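Local coordinates for protein probable aminotransferase (Pseudomonas aeruginosa, PDB 5YKR) that is a probable class-III aminotransferase of the pyridoxal-phosphate-dependent family, built as a dimer with a covalently held cofactor, at residues 313-316 with 317-320; 244-247 with 248-251. All coordinates share one frame; numbering follows the deposited sequence.

Interaction 2 comes first along the chain and interaction 1 later. Their centres lie about 37 Å apart, and their nearest atoms about 21 Å, so they do not touch. Interaction 2 sits on helix 241-251, which links strands 220-225 and 255-259, parallel neighbours in the seven-stranded mixed sheet. Interaction 1 lies in the loop between helices 301-310 and 333-346, about 37 Å from the centre of the chain. Both belong to the part of the chain typical of class-III aminotransferases. Interaction 2 belongs to the helical layer against the sheet. Interaction 1 belongs to a projecting loop that meets the second subunit of the dimer.

Interaction 1: 313-316 with 317-320; sequences HFRP and GQAI
Phe314 and Gln318 meet because both side chains leave the backbone with CG anti to N (chi1 -160° and 179°). From there Gln318 runs extended across one face of the Phe314 ring. Its CB lies over the face, 3.9 Å from the ring centroid, in a CH-pi contact shifted toward the rim. Further out, the amide stacks on the same ring, with the two planes 20° apart. Gln318 CD comes within 3.6 Å of Phe314 CD1. Ala319 O approaches the ring differently, at its edge, 3.4 Å from Phe314 CE1. Ile320 adds its CD1, 3.9 Å from Phe314 CZ.

The amide oxygen of Gln318 turns back to the start of the turn. Arg315 N donates to Gln318 OE1 at 3.0 Å, with the donor tilted from the carbonyl plane. A water donates to the same oxygen and also to His313 O, and it accepts from Arg315 NH1. OE1 thus receives two hydrogen bonds, which help to fix the rotation of the amide over the ring. In the backbone, Gln318 N donates to Arg315 O at 3.0 Å.

The loop lies on the surface of the chain and faces the second subunit. Gln51 of that subunit binds Phe314 N and His313 ND1, and Gln52 of that subunit packs on Phe314 and Ile320. Phe314 therefore joins the fold of the loop to the dimer contact. Pro316 and Gly317 occupy the corners, and the positive phi of Gly317 suits the second of them. The arrangement is a type II beta turn from Arg315 to Gln318, here braced by a side-chain amide that returns to the backbone NH of the turn's first residue.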
loop_
_atom_site.group_PDB
_atom_site.type_symbol
_atom_site.label_atom_id
_atom_site.label_comp_id
_atom_site.label_asym_id
_atom_site.label_seq_id
_atom_site.Cartn_x
_atom_site.Cartn_y
_atom_site.Cartn_z
ATOM N N HIS A 313 -4.771 21.634 10.456
ATOM C CA HIS A 313 -5.658 20.696 11.153
ATOM C C HIS A 313 -7.105 20.958 10.726
ATOM O O HIS A 313 -7.539 22.096 10.518
ATOM C CB HIS A 313 -5.492 20.881 12.672
ATOM C CG HIS A 313 -4.153 20.444 13.129
ATOM N ND1 HIS A 313 -3.794 19.112 13.191
ATOM C CD2 HIS A 313 -3.049 21.175 13.461
ATOM C CE1 HIS A 313 -2.535 19.035 13.584
ATOM N NE2 HIS A 313 -2.050 20.270 13.725
ATOM N N PHE A 314 -7.839 19.871 10.565
ATOM C CA PHE A 314 -9.191 19.965 9.956
ATOM C C PHE A 314 -10.127 20.710 10.877
ATOM O O PHE A 314 -10.111 20.504 12.098
ATOM C CB PHE A 314 -9.709 18.543 9.695
ATOM C CG PHE A 314 -10.797 18.443 8.687
ATOM C CD1 PHE A 314 -10.509 18.540 7.314
ATOM C CD2 PHE A 314 -12.082 18.244 9.085
ATOM C CE1 PHE A 314 -11.502 18.408 6.379
ATOM C CE2 PHE A 314 -13.113 18.118 8.160
ATOM C CZ PHE A 314 -12.825 18.193 6.814
ATOM N N ARG A 315 -10.969 21.554 10.305
ATOM C CA ARG A 315 -11.863 22.395 11.063
ATOM C C ARG A 315 -13.288 21.827 10.986
ATOM O O ARG A 315 -13.687 21.208 9.974
ATOM C CB ARG A 315 -11.802 23.833 10.517
ATOM C CG ARG A 315 -10.430 24.498 10.715
ATOM C CD ARG A 315 -10.349 25.911 10.050
ATOM N NE ARG A 315 -9.288 26.786 10.606
ATOM C CZ ARG A 315 -8.029 26.902 10.147
ATOM N NH1 ARG A 315 -7.612 26.212 9.063
ATOM N NH2 ARG A 315 -7.169 27.793 10.743
ATOM N N PRO A 316 -14.079 22.038 12.042
ATOM C CA PRO A 316 -15.448 21.543 12.061
ATOM C C PRO A 316 -16.250 22.031 10.894
ATOM O O PRO A 316 -16.271 23.248 10.614
ATOM C CB PRO A 316 -16.018 22.155 13.340
ATOM C CG PRO A 316 -14.870 22.666 14.144
ATOM C CD PRO A 316 -13.709 22.791 13.264
ATOM N N GLY A 317 -16.864 21.118 10.159
ATOM C CA GLY A 317 -17.673 21.489 9.009
ATOM C C GLY A 317 -16.912 21.812 7.731
ATOM O O GLY A 317 -17.519 22.130 6.730
ATOM N N GLN A 318 -15.591 21.700 7.748
ATOM C CA GLN A 318 -14.777 21.894 6.547
ATOM C C GLN A 318 -15.109 20.855 5.496
ATOM O O GLN A 318 -15.502 19.736 5.830
ATOM C CB GLN A 318 -13.287 21.790 6.942
ATOM C CG GLN A 318 -12.285 21.941 5.806
ATOM C CD GLN A 318 -10.850 21.944 6.263
ATOM O OE1 GLN A 318 -10.566 22.218 7.451
ATOM N NE2 GLN A 318 -9.926 21.657 5.332
ATOM N N ALA A 319 -14.962 21.192 4.215
ATOM C CA ALA A 319 -15.143 20.231 3.159
ATOM C C ALA A 319 -14.127 19.106 3.296
ATOM O O ALA A 319 -12.922 19.340 3.405
ATOM C CB ALA A 319 -15.026 20.887 1.796
ATOM N N ILE A 320 -14.621 17.873 3.233
ATOM C CA ILE A 320 -13.766 16.681 3.261
ATOM C C ILE A 320 -12.752 16.688 2.112
ATOM O O ILE A 320 -13.044 17.106 1.029
ATOM C CB ILE A 320 -14.687 15.382 3.217
ATOM C CG1 ILE A 320 -14.767 14.875 4.651
ATOM C CG2 ILE A 320 -14.335 14.307 2.193
ATOM C CD1 ILE A 320 -15.519 15.715 5.536
HETATM O O HOH W 1 -8.306 23.413 8.148
#

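Interaction 2: 244-247 with 248-251; sequences GLRE and LTRR
Arg246 and Arg250 stack one turn apart on helix 241-251, the connecting helix of a beta-alpha-beta unit with strands 220-225 and 255-259. From CB, the Arg246 chain sets CG anti to the backbone N (chi1 176°), then bends at chi2 and chi3. CG meets Arg250 NH1 at 3.5 Å. CD sits over the centre of the Arg250 guanidinium. NE lies 3.6 Å from Arg250 NE, a close approach of like charges. CZ is 3.5 Å from Thr249 OG1. NH1 donates to Glu278 O. At the tip, Arg246 NH2 donates to Thr249 OG1 at 2.9 Å. That bond is bent, and the oxygen is tilted from the guanidinium plane. The two guanidinium planes are almost parallel, at 8°, with centres 4.4 Å apart. Acidic partners probably offset the charge: Asp280 bridges to Arg246 NH2 and Glu278 to Arg250 NH2.

Thr249 and Leu245 face the sheet, where both touch Val223 and Leu256. Leu248 packs instead on helix 208-215, through Leu208 and Leu211. The backbone bonds between residues four apart run as expected for an alpha helix, as from Leu248 N to Gly244 O.

On the exposed side, Glu247 pairs with Arg251 in a salt bridge. Its chain bends at chi2 to bring the carboxylate alongside the guanidinium, and the planes are nearly coplanar. The grip is side-on and uses two nitrogens. Arg251 NH2 reaches Glu247 OE1 at 3.0 Å, and Arg251 NE reaches Glu247 OE2 at 2.8 Å, each on a syn lone pair.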
loop_
_atom_site.group_PDB
_atom_site.type_symbol
_atom_site.label_atom_id
_atom_site.label_comp_id
_atom_site.label_asym_id
_atom_site.label_seq_id
_atom_site.Cartn_x
_atom_site.Cartn_y
_atom_site.Cartn_z
ATOM N N GLY A 244 28.412 15.659 6.738
ATOM C CA GLY A 244 28.323 16.555 5.578
ATOM C C GLY A 244 26.937 16.627 4.987
ATOM O O GLY A 244 26.440 17.674 4.620
ATOM N N LEU A 245 26.297 15.460 4.887
ATOM C CA LEU A 245 24.932 15.373 4.416
ATOM C C LEU A 245 24.010 16.208 5.294
ATOM O O LEU A 245 23.140 16.937 4.805
ATOM C CB LEU A 245 24.508 13.898 4.358
ATOM C CG LEU A 245 23.013 13.609 4.067
ATOM C CD1 LEU A 245 22.605 14.162 2.709
ATOM C CD2 LEU A 245 22.814 12.101 4.114
ATOM N N ARG A 246 24.162 16.064 6.602
ATOM C CA ARG A 246 23.305 16.808 7.520
ATOM C C ARG A 246 23.574 18.305 7.418
ATOM O O ARG A 246 22.647 19.091 7.446
ATOM C CB ARG A 246 23.470 16.288 8.947
ATOM C CG ARG A 246 22.711 17.040 10.001
ATOM C CD ARG A 246 21.200 16.833 9.932
ATOM N NE ARG A 246 20.572 17.554 8.815
ATOM C CZ ARG A 246 19.264 17.726 8.672
ATOM N NH1 ARG A 246 18.416 17.166 9.536
ATOM N NH2 ARG A 246 18.789 18.447 7.669
ATOM N N GLU A 247 24.859 18.682 7.356
ATOM C CA GLU A 247 25.215 20.084 7.272
ATOM C C GLU A 247 24.692 20.745 5.985
ATOM O O GLU A 247 24.122 21.840 6.034
ATOM C CB GLU A 247 26.717 20.284 7.504
ATOM C CG GLU A 247 27.143 21.759 7.652
ATOM C CD GLU A 247 27.299 22.519 6.326
ATOM O OE1 GLU A 247 27.630 21.891 5.275
ATOM O OE2 GLU A 247 27.084 23.744 6.299
ATOM N N LEU A 248 24.907 20.089 4.832
ATOM C CA LEU A 248 24.472 20.651 3.549
ATOM C C LEU A 248 22.955 20.827 3.481
ATOM O O LEU A 248 22.474 21.828 2.987
ATOM C CB LEU A 248 24.937 19.744 2.400
ATOM C CG LEU A 248 26.432 19.822 2.009
ATOM C CD1 LEU A 248 26.789 18.771 1.015
ATOM C CD2 LEU A 248 26.714 21.145 1.432
ATOM N N THR A 249 22.216 19.811 3.956
ATOM C CA THR A 249 20.792 19.933 3.901
ATOM C C THR A 249 20.291 21.036 4.846
ATOM O O THR A 249 19.385 21.794 4.495
ATOM C CB THR A 249 20.082 18.580 4.177
ATOM O OG1 THR A 249 20.545 17.997 5.399
ATOM C CG2 THR A 249 20.257 17.592 3.007
ATOM N N ARG A 250 20.917 21.182 6.023
ATOM C CA ARG A 250 20.568 22.323 6.881
ATOM C C ARG A 250 20.828 23.661 6.211
ATOM O O ARG A 250 19.943 24.548 6.203
ATOM C CB ARG A 250 21.306 22.254 8.192
ATOM C CG ARG A 250 20.579 21.321 9.099
ATOM C CD ARG A 250 21.395 21.015 10.300
ATOM N NE ARG A 250 20.625 20.221 11.232
ATOM C CZ ARG A 250 21.171 19.538 12.232
ATOM N NH1 ARG A 250 22.502 19.513 12.412
ATOM N NH2 ARG A 250 20.386 18.819 13.042
ATOM N N ARG A 251 21.997 23.777 5.589
ATOM C CA ARG A 251 22.420 25.054 5.024
ATOM C C ARG A 251 21.505 25.487 3.890
ATOM O O ARG A 251 21.166 26.659 3.757
ATOM C CB ARG A 251 23.867 24.947 4.590
ATOM C CG ARG A 251 24.399 26.242 3.969
ATOM C CD ARG A 251 25.875 26.432 4.113
ATOM N NE ARG A 251 26.657 25.220 3.929
ATOM C CZ ARG A 251 27.099 24.717 2.786
ATOM N NH1 ARG A 251 26.861 25.306 1.610
ATOM N NH2 ARG A 251 27.812 23.605 2.839
#